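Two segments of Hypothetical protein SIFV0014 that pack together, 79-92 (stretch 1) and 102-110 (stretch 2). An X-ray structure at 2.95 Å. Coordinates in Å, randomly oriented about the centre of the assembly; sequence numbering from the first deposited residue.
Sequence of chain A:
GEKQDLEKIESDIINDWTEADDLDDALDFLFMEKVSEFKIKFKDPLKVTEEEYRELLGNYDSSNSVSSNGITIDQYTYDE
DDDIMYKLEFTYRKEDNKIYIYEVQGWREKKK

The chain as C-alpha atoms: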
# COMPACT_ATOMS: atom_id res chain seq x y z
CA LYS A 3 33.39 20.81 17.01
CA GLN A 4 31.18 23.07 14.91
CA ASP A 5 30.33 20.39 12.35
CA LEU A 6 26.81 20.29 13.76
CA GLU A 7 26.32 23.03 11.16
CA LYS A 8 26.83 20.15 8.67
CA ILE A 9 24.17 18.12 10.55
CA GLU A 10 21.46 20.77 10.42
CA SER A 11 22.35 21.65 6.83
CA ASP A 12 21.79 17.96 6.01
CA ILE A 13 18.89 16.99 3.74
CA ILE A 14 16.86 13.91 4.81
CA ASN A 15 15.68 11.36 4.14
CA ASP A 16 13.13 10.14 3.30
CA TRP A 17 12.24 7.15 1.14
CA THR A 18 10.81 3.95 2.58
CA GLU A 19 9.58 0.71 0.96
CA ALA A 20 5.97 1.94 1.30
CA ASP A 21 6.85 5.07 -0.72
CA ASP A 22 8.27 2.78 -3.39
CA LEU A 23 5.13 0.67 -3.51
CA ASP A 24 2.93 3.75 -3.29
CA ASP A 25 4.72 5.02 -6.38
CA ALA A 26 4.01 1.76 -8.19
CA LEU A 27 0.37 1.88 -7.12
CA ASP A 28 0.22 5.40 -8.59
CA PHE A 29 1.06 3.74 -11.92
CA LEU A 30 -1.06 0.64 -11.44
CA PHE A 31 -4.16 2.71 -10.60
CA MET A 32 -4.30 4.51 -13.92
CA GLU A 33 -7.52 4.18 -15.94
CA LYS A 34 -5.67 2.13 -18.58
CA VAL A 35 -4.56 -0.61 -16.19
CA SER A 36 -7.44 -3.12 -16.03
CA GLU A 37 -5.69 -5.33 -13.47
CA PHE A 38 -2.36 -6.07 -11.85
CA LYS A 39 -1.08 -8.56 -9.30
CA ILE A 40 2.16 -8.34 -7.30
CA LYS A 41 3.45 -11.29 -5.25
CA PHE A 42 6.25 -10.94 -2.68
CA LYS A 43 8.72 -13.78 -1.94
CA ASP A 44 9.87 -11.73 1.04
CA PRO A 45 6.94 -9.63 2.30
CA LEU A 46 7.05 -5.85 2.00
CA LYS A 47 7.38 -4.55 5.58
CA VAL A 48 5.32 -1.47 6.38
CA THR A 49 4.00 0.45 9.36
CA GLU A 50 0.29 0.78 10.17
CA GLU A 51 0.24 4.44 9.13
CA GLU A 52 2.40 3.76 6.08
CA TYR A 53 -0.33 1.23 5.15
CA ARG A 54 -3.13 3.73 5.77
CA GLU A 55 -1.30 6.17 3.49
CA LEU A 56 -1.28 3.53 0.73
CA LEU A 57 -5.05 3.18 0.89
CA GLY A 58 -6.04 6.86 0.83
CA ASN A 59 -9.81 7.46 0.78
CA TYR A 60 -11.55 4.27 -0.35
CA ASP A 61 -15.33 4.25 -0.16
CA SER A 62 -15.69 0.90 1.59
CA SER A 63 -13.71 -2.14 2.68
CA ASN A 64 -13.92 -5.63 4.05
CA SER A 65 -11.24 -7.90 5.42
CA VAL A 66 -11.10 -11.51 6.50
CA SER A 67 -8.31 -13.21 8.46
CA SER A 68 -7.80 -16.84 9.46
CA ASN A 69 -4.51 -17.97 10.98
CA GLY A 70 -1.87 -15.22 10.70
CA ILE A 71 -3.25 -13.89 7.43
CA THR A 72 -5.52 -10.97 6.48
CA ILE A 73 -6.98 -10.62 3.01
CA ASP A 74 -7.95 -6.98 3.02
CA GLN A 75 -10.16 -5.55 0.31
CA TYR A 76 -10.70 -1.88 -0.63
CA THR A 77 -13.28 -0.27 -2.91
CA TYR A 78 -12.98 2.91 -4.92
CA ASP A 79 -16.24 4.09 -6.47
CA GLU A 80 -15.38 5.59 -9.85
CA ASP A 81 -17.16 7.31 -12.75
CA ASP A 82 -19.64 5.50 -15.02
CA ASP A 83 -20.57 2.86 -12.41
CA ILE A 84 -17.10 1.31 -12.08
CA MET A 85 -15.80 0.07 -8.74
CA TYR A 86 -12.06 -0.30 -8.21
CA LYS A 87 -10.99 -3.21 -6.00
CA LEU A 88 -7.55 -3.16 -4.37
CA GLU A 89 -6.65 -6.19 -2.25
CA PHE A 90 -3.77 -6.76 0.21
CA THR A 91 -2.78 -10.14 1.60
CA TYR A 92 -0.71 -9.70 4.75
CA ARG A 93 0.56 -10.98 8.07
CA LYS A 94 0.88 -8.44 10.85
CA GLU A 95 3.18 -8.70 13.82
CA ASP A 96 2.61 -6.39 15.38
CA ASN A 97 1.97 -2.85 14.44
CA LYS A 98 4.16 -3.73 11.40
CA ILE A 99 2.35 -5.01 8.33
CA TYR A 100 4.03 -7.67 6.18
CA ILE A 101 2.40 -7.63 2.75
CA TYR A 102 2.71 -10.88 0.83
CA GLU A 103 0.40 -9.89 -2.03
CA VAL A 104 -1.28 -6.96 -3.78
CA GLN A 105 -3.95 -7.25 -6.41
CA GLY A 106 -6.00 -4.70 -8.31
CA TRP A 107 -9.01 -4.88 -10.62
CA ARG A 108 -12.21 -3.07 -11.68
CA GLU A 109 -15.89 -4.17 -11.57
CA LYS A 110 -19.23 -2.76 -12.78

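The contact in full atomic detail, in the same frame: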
# COMPACT_ATOMS: atom_id res chain seq x y z
N ASP A 79 -15.16 3.74 -5.57
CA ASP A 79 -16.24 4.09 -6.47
C ASP A 79 -15.77 5.11 -7.50
O ASP A 79 -15.35 6.21 -7.14
CB ASP A 79 -17.44 4.62 -5.68
CG ASP A 79 -18.17 3.54 -4.91
OD1 ASP A 79 -17.85 2.34 -5.09
OD2 ASP A 79 -19.07 3.88 -4.11
N GLU A 80 -15.82 4.72 -8.77
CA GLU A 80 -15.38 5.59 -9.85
C GLU A 80 -16.53 6.07 -10.72
O GLU A 80 -17.69 5.83 -10.41
CB GLU A 80 -14.36 4.88 -10.73
CG GLU A 80 -13.18 4.31 -9.99
CD GLU A 80 -12.18 3.66 -10.90
OE1 GLU A 80 -12.55 3.25 -12.01
OE2 GLU A 80 -11.01 3.54 -10.50
N ASP A 81 -16.18 6.75 -11.80
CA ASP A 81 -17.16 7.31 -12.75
C ASP A 81 -17.74 6.21 -13.63
O ASP A 81 -17.09 5.18 -13.86
CB ASP A 81 -16.51 8.40 -13.62
CG ASP A 81 -15.46 9.22 -12.87
OD1 ASP A 81 -14.50 8.63 -12.29
OD2 ASP A 81 -15.59 10.47 -12.87
N ASP A 82 -18.96 6.43 -14.11
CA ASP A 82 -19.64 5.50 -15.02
C ASP A 82 -19.87 4.11 -14.40
O ASP A 82 -19.72 3.08 -15.07
CB ASP A 82 -18.90 5.39 -16.37
CG ASP A 82 -19.03 6.65 -17.21
OD1 ASP A 82 -18.02 7.35 -17.39
OD2 ASP A 82 -20.15 6.93 -17.70
N ASP A 83 -20.22 4.09 -13.12
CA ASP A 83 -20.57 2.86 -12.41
C ASP A 83 -19.46 1.80 -12.34
O ASP A 83 -19.72 0.60 -12.44
CB ASP A 83 -21.85 2.25 -13.00
CG ASP A 83 -23.09 2.66 -12.24
OD1 ASP A 83 -24.17 2.78 -12.87
OD2 ASP A 83 -22.98 2.86 -11.01
N ILE A 84 -18.22 2.25 -12.17
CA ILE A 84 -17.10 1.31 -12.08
C ILE A 84 -16.43 1.35 -10.72
O ILE A 84 -15.89 2.37 -10.30
CB ILE A 84 -16.05 1.53 -13.21
CG1 ILE A 84 -16.70 1.37 -14.59
CG2 ILE A 84 -14.87 0.55 -13.02
CD1 ILE A 84 -15.85 1.87 -15.75
N MET A 85 -16.48 0.22 -10.02
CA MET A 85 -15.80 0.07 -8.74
C MET A 85 -14.37 -0.44 -8.91
O MET A 85 -14.12 -1.37 -9.68
CB MET A 85 -16.50 -1.00 -7.92
CG MET A 85 -17.66 -0.55 -7.09
SD MET A 85 -18.33 -2.05 -6.38
CE MET A 85 -19.86 -2.24 -7.31
N TYR A 86 -13.45 0.12 -8.12
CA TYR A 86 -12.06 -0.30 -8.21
C TYR A 86 -11.76 -1.09 -6.95
O TYR A 86 -11.88 -0.56 -5.83
CB TYR A 86 -11.05 0.85 -8.34
CG TYR A 86 -9.68 0.33 -8.71
CD1 TYR A 86 -8.93 -0.43 -7.80
CD2 TYR A 86 -9.14 0.56 -9.97
CE1 TYR A 86 -7.68 -0.93 -8.14
CE2 TYR A 86 -7.89 0.06 -10.32
CZ TYR A 86 -7.17 -0.68 -9.40
OH TYR A 86 -5.93 -1.17 -9.73
N LYS A 87 -11.36 -2.35 -7.12
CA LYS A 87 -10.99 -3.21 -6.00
C LYS A 87 -9.50 -3.44 -5.83
O LYS A 87 -8.86 -4.03 -6.70
CB LYS A 87 -11.61 -4.60 -6.14
CG LYS A 87 -13.12 -4.61 -6.32
CD LYS A 87 -13.82 -4.55 -5.00
CE LYS A 87 -15.29 -4.30 -5.17
NZ LYS A 87 -15.98 -4.33 -3.85
N LEU A 88 -8.96 -2.96 -4.72
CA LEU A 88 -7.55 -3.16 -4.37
C LEU A 88 -7.60 -4.20 -3.26
O LEU A 88 -8.46 -4.12 -2.39
CB LEU A 88 -6.90 -1.82 -4.05
CG LEU A 88 -5.49 -1.86 -3.46
CD1 LEU A 88 -4.51 -2.34 -4.52
CD2 LEU A 88 -5.12 -0.50 -2.95
N GLU A 89 -6.66 -5.14 -3.27
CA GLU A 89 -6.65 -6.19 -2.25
C GLU A 89 -5.26 -6.52 -1.73
O GLU A 89 -4.37 -6.87 -2.52
CB GLU A 89 -7.29 -7.44 -2.83
CG GLU A 89 -7.29 -8.63 -1.90
CD GLU A 89 -7.99 -9.84 -2.54
OE1 GLU A 89 -9.24 -9.88 -2.50
OE2 GLU A 89 -7.28 -10.72 -3.07
N PHE A 90 -5.06 -6.41 -0.41
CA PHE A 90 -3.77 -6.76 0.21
C PHE A 90 -3.78 -8.00 1.09
O PHE A 90 -4.55 -8.06 2.06
CB PHE A 90 -3.30 -5.67 1.17
CG PHE A 90 -3.02 -4.35 0.50
CD1 PHE A 90 -4.03 -3.40 0.34
CD2 PHE A 90 -1.74 -4.03 0.07
CE1 PHE A 90 -3.78 -2.18 -0.26
CE2 PHE A 90 -1.48 -2.80 -0.52
CZ PHE A 90 -2.50 -1.88 -0.69
N THR A 91 -2.84 -8.92 0.80
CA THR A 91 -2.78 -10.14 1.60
C THR A 91 -1.60 -9.87 2.51
O THR A 91 -0.52 -9.55 2.03
CB THR A 91 -2.52 -11.41 0.80
OG1 THR A 91 -3.63 -11.66 -0.07
CG2 THR A 91 -2.35 -12.59 1.72
N TYR A 92 -1.81 -9.97 3.82
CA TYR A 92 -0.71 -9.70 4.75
C TYR A 92 -0.77 -10.23 6.18
O TYR A 92 -1.84 -10.30 6.80
CB TYR A 92 -0.60 -8.20 5.03
CG TYR A 92 -1.71 -7.60 5.87
CD1 TYR A 92 -2.72 -6.84 5.28
CD2 TYR A 92 -1.73 -7.76 7.26
CE1 TYR A 92 -3.73 -6.27 6.05
CE2 TYR A 92 -2.74 -7.20 8.04
CZ TYR A 92 -3.73 -6.45 7.43
OH TYR A 92 -4.72 -5.89 8.19
N TYR A 102 2.27 -9.81 1.71
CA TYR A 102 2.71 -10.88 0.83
C TYR A 102 2.16 -10.73 -0.59
O TYR A 102 2.75 -11.24 -1.54
CB TYR A 102 2.35 -12.23 1.41
CG TYR A 102 3.22 -12.62 2.56
CD1 TYR A 102 2.94 -12.19 3.87
CD2 TYR A 102 4.34 -13.43 2.36
CE1 TYR A 102 3.75 -12.56 4.94
CE2 TYR A 102 5.16 -13.80 3.42
CZ TYR A 102 4.86 -13.37 4.71
OH TYR A 102 5.67 -13.75 5.75
N GLU A 103 1.05 -10.00 -0.74
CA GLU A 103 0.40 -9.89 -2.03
C GLU A 103 -0.61 -8.77 -2.32
O GLU A 103 -1.56 -8.56 -1.57
CB GLU A 103 -0.48 -11.13 -2.27
CG GLU A 103 -1.11 -11.19 -3.65
CD GLU A 103 -1.76 -12.54 -3.95
OE1 GLU A 103 -1.29 -13.59 -3.45
OE2 GLU A 103 -2.75 -12.54 -4.73
N VAL A 104 -0.37 -8.04 -3.41
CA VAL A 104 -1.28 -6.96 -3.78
C VAL A 104 -1.90 -7.27 -5.13
O VAL A 104 -1.24 -7.77 -6.05
CB VAL A 104 -0.59 -5.57 -3.88
CG1 VAL A 104 -1.66 -4.47 -3.98
CG2 VAL A 104 0.32 -5.31 -2.70
N GLN A 105 -3.18 -6.95 -5.24
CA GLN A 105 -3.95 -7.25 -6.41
C GLN A 105 -4.86 -6.08 -6.66
O GLN A 105 -5.36 -5.47 -5.71
CB GLN A 105 -4.76 -8.48 -6.11
CG GLN A 105 -5.24 -9.25 -7.29
CD GLN A 105 -5.54 -10.66 -6.89
OE1 GLN A 105 -5.90 -10.92 -5.73
NE2 GLN A 105 -5.37 -11.59 -7.82
N GLY A 106 -5.08 -5.76 -7.93
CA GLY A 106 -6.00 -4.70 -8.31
C GLY A 106 -6.87 -5.13 -9.47
O GLY A 106 -6.44 -5.91 -10.32
N TRP A 107 -8.10 -4.64 -9.49
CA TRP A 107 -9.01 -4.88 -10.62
C TRP A 107 -10.23 -3.95 -10.53
O TRP A 107 -10.45 -3.30 -9.50
CB TRP A 107 -9.42 -6.37 -10.72
CG TRP A 107 -10.27 -6.89 -9.59
CD1 TRP A 107 -11.62 -7.06 -9.61
CD2 TRP A 107 -9.83 -7.29 -8.28
NE1 TRP A 107 -12.06 -7.54 -8.40
CE2 TRP A 107 -10.98 -7.70 -7.56
CE3 TRP A 107 -8.57 -7.33 -7.64
CZ2 TRP A 107 -10.92 -8.14 -6.23
CZ3 TRP A 107 -8.51 -7.78 -6.32
CH2 TRP A 107 -9.68 -8.17 -5.63
N ARG A 108 -11.00 -3.88 -11.62
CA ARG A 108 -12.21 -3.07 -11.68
C ARG A 108 -13.46 -3.92 -11.95
O ARG A 108 -13.39 -4.93 -12.64
CB ARG A 108 -12.07 -1.98 -12.75
CG ARG A 108 -10.87 -1.07 -12.56
CD ARG A 108 -10.72 -0.09 -13.70
NE ARG A 108 -9.39 0.51 -13.73
CZ ARG A 108 -9.08 1.68 -13.18
NH1 ARG A 108 -10.00 2.39 -12.56
NH2 ARG A 108 -7.84 2.15 -13.24
N GLU A 109 -14.59 -3.52 -11.37
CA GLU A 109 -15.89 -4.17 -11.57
C GLU A 109 -17.04 -3.19 -11.80
O GLU A 109 -17.02 -2.08 -11.25
CB GLU A 109 -16.35 -4.86 -10.29
CG GLU A 109 -15.82 -6.26 -10.08
CD GLU A 109 -15.81 -6.67 -8.62
OE1 GLU A 109 -16.41 -5.96 -7.78
OE2 GLU A 109 -15.19 -7.71 -8.30
N LYS A 110 -18.05 -3.59 -12.58
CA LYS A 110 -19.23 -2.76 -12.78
C LYS A 110 -20.12 -2.82 -11.54
O LYS A 110 -20.27 -3.87 -10.90
CB LYS A 110 -20.02 -3.21 -14.01
CG LYS A 110 -19.26 -3.13 -15.33
CD LYS A 110 -20.09 -3.78 -16.45
CE LYS A 110 -19.19 -4.30 -17.56
NZ LYS A 110 -20.01 -5.37 -18.39

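The two stretches form neighbouring antiparallel strands: the N-to-C directions of 85-92 and 102-109 differ by 160°, and their axes approach to 4.6 Å. Register follows from the backbone bonds. Met85, Lys87, Glu89 and Thr91 face Glu109, Trp107, Gln105 and Glu103 as hydrogen-bonded pairs, each closed by two reciprocal bonds; Met85 N to Glu109 O is 2.7 Å and Glu109 N to Met85 O is 2.8 Å, with N-H...O angles of 148° and 168°. The ladder is slackest where Glu103 N reaches Thr91 O at 3.2 Å, an acceptor that also takes Tyr102 N at 2.8 Å. At the intervening non-hydrogen-bonded pairs, CA-H groups point at carbonyls, as in Arg108 CA to Met85 O, 3.2 Å.

Alternation sends Tyr86, Leu88, Phe90, Val104 and Arg108 to one face. There Val104 CG1 lies 3.6 Å from Leu88 CD1 and 4.3 Å from the Phe90 ring centroid, 27° off the ring normal, a CH-pi contact in a buried apolar cluster. Gly106 leaves room for the tyrosine hydroxyl: an ideal CB on it would sit 2.6 Å from Tyr86 OH, a clash. Arg108 lays its guanidinium face over Tyr86 CD2, which is 3.3 Å from NH1, while Glu80 meets the guanidinium edge in a salt bridge, Glu80 OE2 to Arg108 NH1, 2.6 Å. The accompanying hydrogen bond from Arg108 NH1 to Glu80 OE1, 2.7 Å, is weak, its angle being 123°.

The face bearing Lys87, Glu89, Trp107 and Glu109 is partly exposed. Lys87 CB sits 3.7 Å from the centroid of the Trp107 six-membered ring, 23° off its normal, so aliphatic carbon covers the indole face. Within its own strand, Trp107 NE1 donates to Glu109 OE2 at 3.1 Å, satisfying the indole nitrogen. Lys87 NZ stays 4.3 Å from Glu109 OE1, beyond salt-bridge range despite opposite charges.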